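Galactose/lactose metabolism regulatory protein GAL80 (Saccharomyces cerevisiae, PDB 3BTV) represses the galactose and lactose metabolic genes of yeast by binding GAL4 and blocking its transcriptional activation while no inducing sugar is present. Local coordinates at residues Tyr103-Val106 against Met107-Glu111; Leu55-Lys59 against Ile60-Ile64; Leu122-Glu125 against Trp126-Cys130. The protein carries 1 engineered substitution. All blocks are in the same frame, centred on the assembly; numbering follows the deposited sequence.

Contact 1: Tyr103-Val106 against Met107-Glu111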
loop_
_atom_site.group_PDB
_atom_site.type_symbol
_atom_site.label_atom_id
_atom_site.label_comp_id
_atom_site.label_asym_id
_atom_site.label_seq_id
_atom_site.Cartn_x
_atom_site.Cartn_y
_atom_site.Cartn_z
ATOM N N TYR B 103 9.279 -24.752 21.607
ATOM C CA TYR B 103 9.306 -26.144 21.174
ATOM C C TYR B 103 10.008 -27.032 22.192
ATOM O O TYR B 103 9.461 -28.054 22.617
ATOM C CB TYR B 103 9.979 -26.249 19.805
ATOM C CG TYR B 103 9.936 -27.618 19.173
ATOM C CD1 TYR B 103 8.784 -28.087 18.548
ATOM C CD2 TYR B 103 11.063 -28.432 19.168
ATOM C CE1 TYR B 103 8.753 -29.341 17.953
ATOM C CE2 TYR B 103 11.042 -29.682 18.578
ATOM C CZ TYR B 103 9.885 -30.132 17.974
ATOM O OH TYR B 103 9.862 -31.375 17.387
ATOM N N GLU B 104 11.209 -26.633 22.606
ATOM C CA GLU B 104 12.009 -27.469 23.510
ATOM C C GLU B 104 11.333 -27.654 24.862
ATOM O O GLU B 104 11.523 -28.670 25.513
ATOM C CB GLU B 104 13.420 -26.899 23.703
ATOM C CG GLU B 104 13.504 -25.758 24.711
ATOM C CD GLU B 104 14.837 -25.029 24.667
ATOM O OE1 GLU B 104 15.385 -24.857 23.556
ATOM O OE2 GLU B 104 15.329 -24.624 25.744
ATOM N N VAL B 105 10.535 -26.677 25.276
ATOM C CA VAL B 105 9.843 -26.767 26.557
ATOM C C VAL B 105 8.482 -27.451 26.440
ATOM O O VAL B 105 8.169 -28.358 27.205
ATOM C CB VAL B 105 9.626 -25.382 27.181
ATOM C CG1 VAL B 105 8.822 -25.523 28.462
ATOM C CG2 VAL B 105 10.965 -24.715 27.461
ATOM N N VAL B 106 7.672 -27.011 25.480
ATOM C CA VAL B 106 6.295 -27.488 25.376
ATOM C C VAL B 106 6.179 -28.974 25.024
ATOM O O VAL B 106 5.311 -29.668 25.551
ATOM C CB VAL B 106 5.478 -26.637 24.382
ATOM C CG1 VAL B 106 4.089 -27.223 24.183
ATOM C CG2 VAL B 106 5.378 -25.195 24.883
ATOM N N MET B 107 7.052 -29.467 24.151
ATOM C CA MET B 107 6.980 -30.873 23.737
ATOM C C MET B 107 7.105 -31.852 24.904
ATOM O O MET B 107 6.214 -32.680 25.108
ATOM C CB MET B 107 7.976 -31.195 22.613
ATOM C CG MET B 107 7.706 -30.437 21.319
ATOM S SD MET B 107 5.996 -30.537 20.731
ATOM C CE MET B 107 6.006 -32.097 19.857
ATOM N N PRO B 108 8.202 -31.753 25.681
ATOM C CA PRO B 108 8.385 -32.614 26.856
ATOM C C PRO B 108 7.310 -32.344 27.898
ATOM O O PRO B 108 6.810 -33.267 28.535
ATOM C CB PRO B 108 9.754 -32.181 27.399
ATOM C CG PRO B 108 10.441 -31.506 26.246
ATOM C CD PRO B 108 9.347 -30.849 25.472
ATOM N N LEU B 109 6.966 -31.072 28.068
ATOM C CA LEU B 109 5.936 -30.677 29.023
ATOM C C LEU B 109 4.614 -31.389 28.726
ATOM O O LEU B 109 3.982 -31.943 29.619
ATOM C CB LEU B 109 5.745 -29.153 28.988
ATOM C CG LEU B 109 4.836 -28.504 30.040
ATOM C CD1 LEU B 109 5.237 -27.055 30.271
ATOM C CD2 LEU B 109 3.370 -28.594 29.636
ATOM N N LEU B 110 4.196 -31.357 27.464
ATOM C CA LEU B 110 2.960 -32.020 27.071
ATOM C C LEU B 110 3.038 -33.513 27.361
ATOM O O LEU B 110 2.041 -34.141 27.718
ATOM C CB LEU B 110 2.671 -31.794 25.590
ATOM C CG LEU B 110 1.923 -30.511 25.245
ATOM C CD1 LEU B 110 1.921 -30.295 23.751
ATOM C CD2 LEU B 110 0.497 -30.565 25.794
ATOM N N GLU B 111 4.230 -34.081 27.211
ATOM C CA GLU B 111 4.410 -35.503 27.473
ATOM C C GLU B 111 4.273 -35.821 28.959
ATOM O O GLU B 111 3.530 -36.728 29.331
ATOM C CB GLU B 111 5.747 -36.001 26.926
ATOM C CG GLU B 111 5.878 -37.518 26.915
ATOM C CD GLU B 111 4.888 -38.185 25.974
ATOM O OE1 GLU B 111 4.159 -37.459 25.263
ATOM O OE2 GLU B 111 4.839 -39.435 25.942
#

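Contact 2: Leu55-Lys59 against Ile60-Ile64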
loop_
_atom_site.group_PDB
_atom_site.type_symbol
_atom_site.label_atom_id
_atom_site.label_comp_id
_atom_site.label_asym_id
_atom_site.label_seq_id
_atom_site.Cartn_x
_atom_site.Cartn_y
_atom_site.Cartn_z
ATOM N N LEU B 55 4.711 -23.077 39.740
ATOM C CA LEU B 55 5.620 -22.138 39.095
ATOM C C LEU B 55 6.902 -22.883 38.767
ATOM O O LEU B 55 7.376 -23.678 39.578
ATOM C CB LEU B 55 5.928 -20.985 40.050
ATOM C CG LEU B 55 5.968 -19.563 39.507
ATOM C CD1 LEU B 55 4.578 -19.137 39.091
ATOM C CD2 LEU B 55 6.526 -18.607 40.547
ATOM N N TYR B 56 7.469 -22.639 37.590
ATOM C CA TYR B 56 8.730 -23.294 37.245
ATOM C C TYR B 56 9.674 -22.440 36.418
ATOM O O TYR B 56 9.254 -21.676 35.561
ATOM C CB TYR B 56 8.496 -24.618 36.514
ATOM C CG TYR B 56 9.747 -25.145 35.846
ATOM C CD1 TYR B 56 10.698 -25.862 36.567
ATOM C CD2 TYR B 56 9.991 -24.908 34.498
ATOM C CE1 TYR B 56 11.851 -26.340 35.963
ATOM C CE2 TYR B 56 11.142 -25.381 33.886
ATOM C CZ TYR B 56 12.068 -26.098 34.624
ATOM O OH TYR B 56 13.210 -26.568 34.018
ATOM N N SER B 57 10.963 -22.599 36.686
ATOM C CA SER B 57 12.010 -22.033 35.847
ATOM C C SER B 57 13.306 -22.791 36.127
ATOM O O SER B 57 13.423 -23.468 37.153
ATOM C CB SER B 57 12.180 -20.533 36.113
ATOM O OG SER B 57 12.644 -20.285 37.426
ATOM N N PRO B 58 14.279 -22.694 35.209
ATOM C CA PRO B 58 15.563 -23.368 35.409
ATOM C C PRO B 58 16.137 -23.030 36.780
ATOM O O PRO B 58 16.328 -23.930 37.599
ATOM C CB PRO B 58 16.438 -22.781 34.302
ATOM C CG PRO B 58 15.476 -22.396 33.234
ATOM C CD PRO B 58 14.241 -21.931 33.950
ATOM N N LYS B 59 16.395 -21.748 37.025
ATOM C CA LYS B 59 16.863 -21.299 38.333
ATOM C C LYS B 59 15.728 -21.344 39.348
ATOM O O LYS B 59 14.989 -20.374 39.516
ATOM C CB LYS B 59 17.457 -19.888 38.250
ATOM C CG LYS B 59 18.891 -19.837 37.725
ATOM C CD LYS B 59 19.877 -20.423 38.735
ATOM C CE LYS B 59 21.310 -20.372 38.219
ATOM N NZ LYS B 59 21.773 -18.977 37.968
ATOM N N ILE B 60 15.598 -22.482 40.023
ATOM C CA ILE B 60 14.536 -22.699 40.997
ATOM C C ILE B 60 14.443 -21.558 42.012
ATOM O O ILE B 60 13.397 -21.350 42.628
ATOM C CB ILE B 60 14.732 -24.045 41.724
ATOM C CG1 ILE B 60 15.002 -25.153 40.702
ATOM C CG2 ILE B 60 13.521 -24.379 42.589
ATOM C CD1 ILE B 60 15.386 -26.482 41.317
ATOM N N GLU B 61 15.535 -20.819 42.176
ATOM C CA GLU B 61 15.569 -19.689 43.100
ATOM C C GLU B 61 14.507 -18.641 42.764
ATOM O O GLU B 61 13.594 -18.396 43.552
ATOM C CB GLU B 61 16.957 -19.040 43.109
ATOM C CG GLU B 61 18.095 -19.977 43.499
ATOM C CD GLU B 61 18.651 -20.758 42.319
ATOM O OE1 GLU B 61 17.999 -20.786 41.255
ATOM O OE2 GLU B 61 19.747 -21.343 42.457
ATOM N N THR B 62 14.630 -18.026 41.593
ATOM C CA THR B 62 13.696 -16.974 41.180
ATOM C C THR B 62 12.226 -17.388 41.269
ATOM O O THR B 62 11.355 -16.553 41.508
ATOM C CB THR B 62 14.000 -16.458 39.765
ATOM O OG1 THR B 62 14.624 -17.497 39.006
ATOM C CG2 THR B 62 14.931 -15.255 39.824
ATOM N N SER B 63 11.948 -18.673 41.072
ATOM C CA SER B 63 10.605 -19.193 41.295
ATOM C C SER B 63 10.228 -18.966 42.754
ATOM O O SER B 63 9.247 -18.287 43.062
ATOM C CB SER B 63 10.549 -20.686 40.976
ATOM O OG SER B 63 11.161 -20.970 39.732
ATOM N N ILE B 64 11.027 -19.541 43.648
ATOM C CA ILE B 64 10.841 -19.365 45.084
ATOM C C ILE B 64 10.826 -17.887 45.460
ATOM O O ILE B 64 9.964 -17.436 46.215
ATOM C CB ILE B 64 11.954 -20.081 45.870
ATOM C CG1 ILE B 64 11.715 -21.589 45.856
ATOM C CG2 ILE B 64 12.015 -19.570 47.296
ATOM C CD1 ILE B 64 12.950 -22.401 46.105
#

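Contact 3: Leu122-Glu125 against Trp126-Cys130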
loop_
_atom_site.group_PDB
_atom_site.type_symbol
_atom_site.label_atom_id
_atom_site.label_comp_id
_atom_site.label_asym_id
_atom_site.label_seq_id
_atom_site.Cartn_x
_atom_site.Cartn_y
_atom_site.Cartn_z
ATOM N N LEU B 122 -3.998 -25.222 27.983
ATOM C CA LEU B 122 -2.634 -24.827 27.658
ATOM C C LEU B 122 -2.638 -23.464 26.981
ATOM O O LEU B 122 -3.252 -23.278 25.926
ATOM C CB LEU B 122 -1.949 -25.856 26.762
ATOM C CG LEU B 122 -0.553 -25.426 26.298
ATOM C CD1 LEU B 122 0.389 -25.286 27.501
ATOM C CD2 LEU B 122 0.007 -26.413 25.277
ATOM N N PHE B 123 -1.948 -22.514 27.595
ATOM C CA PHE B 123 -1.945 -21.131 27.138
ATOM C C PHE B 123 -0.535 -20.787 26.667
ATOM O O PHE B 123 0.412 -20.835 27.455
ATOM C CB PHE B 123 -2.342 -20.235 28.312
ATOM C CG PHE B 123 -2.604 -18.799 27.941
ATOM C CD1 PHE B 123 -3.170 -17.934 28.867
ATOM C CD2 PHE B 123 -2.291 -18.313 26.689
ATOM C CE1 PHE B 123 -3.419 -16.611 28.546
ATOM C CE2 PHE B 123 -2.542 -16.988 26.359
ATOM C CZ PHE B 123 -3.101 -16.137 27.287
ATOM N N VAL B 124 -0.393 -20.454 25.383
ATOM C CA VAL B 124 0.914 -20.106 24.819
ATOM C C VAL B 124 0.873 -18.738 24.173
ATOM O O VAL B 124 -0.136 -18.354 23.589
ATOM C CB VAL B 124 1.397 -21.158 23.779
ATOM C CG1 VAL B 124 2.797 -20.822 23.270
ATOM C CG2 VAL B 124 1.391 -22.564 24.397
ATOM N N GLU B 125 1.970 -17.998 24.269
ATOM C CA GLU B 125 2.047 -16.700 23.609
ATOM C C GLU B 125 2.380 -16.819 22.135
ATOM O O GLU B 125 2.978 -17.802 21.704
ATOM C CB GLU B 125 3.064 -15.810 24.309
ATOM C CG GLU B 125 2.568 -15.329 25.651
ATOM C CD GLU B 125 3.446 -14.255 26.228
ATOM O OE1 GLU B 125 4.681 -14.458 26.238
ATOM O OE2 GLU B 125 2.903 -13.212 26.663
ATOM N N TRP B 126 1.953 -15.827 21.361
ATOM C CA TRP B 126 2.347 -15.716 19.961
ATOM C C TRP B 126 3.747 -15.113 19.939
ATOM O O TRP B 126 4.015 -14.185 20.691
ATOM C CB TRP B 126 1.365 -14.826 19.191
ATOM C CG TRP B 126 1.766 -14.638 17.758
ATOM C CD1 TRP B 126 2.391 -13.558 17.226
ATOM C CD2 TRP B 126 1.606 -15.578 16.690
ATOM N NE1 TRP B 126 2.634 -13.762 15.896
ATOM C CE2 TRP B 126 2.163 -14.999 15.540
ATOM C CE3 TRP B 126 1.057 -16.860 16.600
ATOM C CZ2 TRP B 126 2.172 -15.647 14.300
ATOM C CZ3 TRP B 126 1.062 -17.501 15.373
ATOM C CH2 TRP B 126 1.623 -16.898 14.242
ATOM N N ALA B 127 4.649 -15.629 19.106
ATOM C CA ALA B 127 4.359 -16.684 18.146
ATOM C C ALA B 127 4.438 -18.067 18.775
ATOM O O ALA B 127 5.162 -18.284 19.749
ATOM C CB ALA B 127 5.329 -16.591 16.960
ATOM N N LEU B 128 3.703 -19.012 18.196
ATOM C CA LEU B 128 3.652 -20.359 18.738
ATOM C C LEU B 128 5.032 -21.015 18.672
ATOM O O LEU B 128 5.489 -21.618 19.638
ATOM C CB LEU B 128 2.620 -21.212 17.988
ATOM C CG LEU B 128 2.518 -22.661 18.483
ATOM C CD1 LEU B 128 2.318 -22.714 20.005
ATOM C CD2 LEU B 128 1.395 -23.400 17.764
ATOM N N ALA B 129 5.704 -20.871 17.535
ATOM C CA ALA B 129 7.022 -21.475 17.364
ATOM C C ALA B 129 7.875 -20.693 16.368
ATOM O O ALA B 129 7.467 -19.636 15.878
ATOM C CB ALA B 129 6.887 -22.918 16.927
ATOM N N CYS B 130 9.067 -21.211 16.089
ATOM C CA CYS B 130 10.016 -20.554 15.183
ATOM C C CYS B 130 9.832 -20.916 13.718
ATOM O O CYS B 130 10.458 -20.315 12.846
ATOM C CB CYS B 130 11.448 -20.906 15.593
ATOM S SG CYS B 130 11.861 -20.285 17.221
#

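Contact 1: Tyr103-Val106 against Met107-Glu111
Tyr-103 and Met-107 meet one turn apart on helix 102-112, the thioether chain laid over one face of the phenol ring. Met-107 CG is the bump: it stands 3.7 Å above the ring plane of Tyr-103, offset toward the rim by CE1, as a CH-pi contact. The bend at chi2 (-50°) swings SD back to 4.8 Å from the Tyr-103 ring centroid, an oblique Met-aromatic contact. A flexible, polarisable methionine suits this place because it can mould itself to a flat surface. Helix 132-143 takes up both, Tyr-103 resting on Gln-134 and Ser-137 and Met-107 on Ala-141.

Round the helix, smaller ridges follow the same spacing. Val-106 CG1 sits 3.8 Å from Leu-110 CD1, the two side chains side by side and pointing the same way, while Val-105 CG1 meets Leu-109 CD1 more loosely at 4.3 Å. Val-106, Leu-109 and Leu-110 are buried, Val-106 and Leu-109 pressing on strand 92-95, which suits branched apolar chains. Pro-108 has no N-H to give; its CD fills the hollow beside Glu-104 O at 3.1 Å, and the helix kinks there. Backbone bonds persist around it, including Leu-110 N to Val-106 O at 2.8 Å. This is the amphipathic helix of a beta-alpha-beta unit in a Rossmann fold.

Contact 2: Leu55-Lys59 against Ile60-Ile64
Leu-55 lays its CD2 methyl against the backbone of Ser-63, 3.7 Å from Ser-63 O, at the point where strand 50-56 turns back into helix 60-69. Leucine suits this buried strand end because it also reaches Thr-66 and Ile-67 farther along the helix. Next to it two hydroxyls tie the turn together: Ser-57 OG lies 2.8 Å from Ser-63 OG. With chi1 at 65°, Ser-57 OG sits between its own backbone N and carbonyl carbon, which also brings it near Lys-59 O, a weak second partner. Serines serve well here, being small enough to meet across so tight a turn.

Thr-62 OG1 donates to the same Lys-59 O at 2.9 Å, lying in the carbonyl plane. Replacing Thr-62 with a valine would probably leave Lys-59 O without this donor and the turn freer to shift. At the outer side Lys-59 and Glu-61 pass each other obliquely, with Lys-59 NZ 5.3 Å from Glu-61 OE1: opposite charges, but not in contact. The whole is the strand-to-helix turn after the second strand of a Rossmann fold, the place where related dinucleotide-binding domains commonly meet the adenosine ribose.

Contact 3: Leu122-Glu125 against Trp126-Cys130
Val-124 and Leu-128 touch where strand 121-125 of the Rossmann fold, fifth in the order across its parallel sheet, runs out into the loop leading to helix 132-143. The strand arrives well set: Leu-122 bonds through its backbone to Gln-148 and Ile-150, and Phe-123 to Ile-93 and Ile-95, so both flanking strands hold it. Their large apolar side chains suit the middle of a sheet covered on its faces.

Val-124 is the first to reach the loop. Its CG1, anti to the backbone N (chi1 -176°), meets Leu-128 CD1 at 3.8 Å, the two side chains crossing at about a right angle. A compact beta-branched residue fits a strand, and the longer leucine spans back to it from the loop while also packing on Leu-405 and Ile-138.

Glu-125 turns the other way at its end. The chain is extended beyond CG, and its carboxylate is gripped by two donors, Trp-34 NE1 and His-39 NE2, both on OE2. Together these two bonds help fix the rotation of the carboxylate. Its backbone oxygen has a less easy neighbour: Glu-125 O and Ala-127 O, both acceptors, lie 3.0 Å apart.

That closeness accompanies a cis peptide between Trp-126 and Ala-127. Glu-Trp-Ala probably corresponds to the Glu-Lys-Pro signature of the related GFO/IDH/MocA dehydrogenases, with tryptophan where they have lysine. The indole is buried; Trp-126 NE1 bonds to Thr-211 O, and its ring meets His-216 edge-to-face. Small alanine suits the tight turn beside it: Ala-127 CB sits 3.8 Å above the plane of the Trp-126 ring, over its centre.

In the fold
All three contacts belong to the Rossmann domain and come in the order 2, 1, 3 along the chain. Contacts 2 and 3 both lie at the ends of strands of its six-stranded parallel sheet, 50-56 and 121-125, with centres about 21 Å apart. Contact 1 is on helix 102-112, which crosses over from strand 92-95 to strand 121-125; its centre is about 12 Å from that of contact 3, which it touches through Leu-110 and Leu-122, and about 17 Å from that of contact 2, which it does not touch. Together they mark two strand exits and a connecting helix, while contact 3 also reaches helix 405-424, joining the end of its strand to the C-terminal part of the chain.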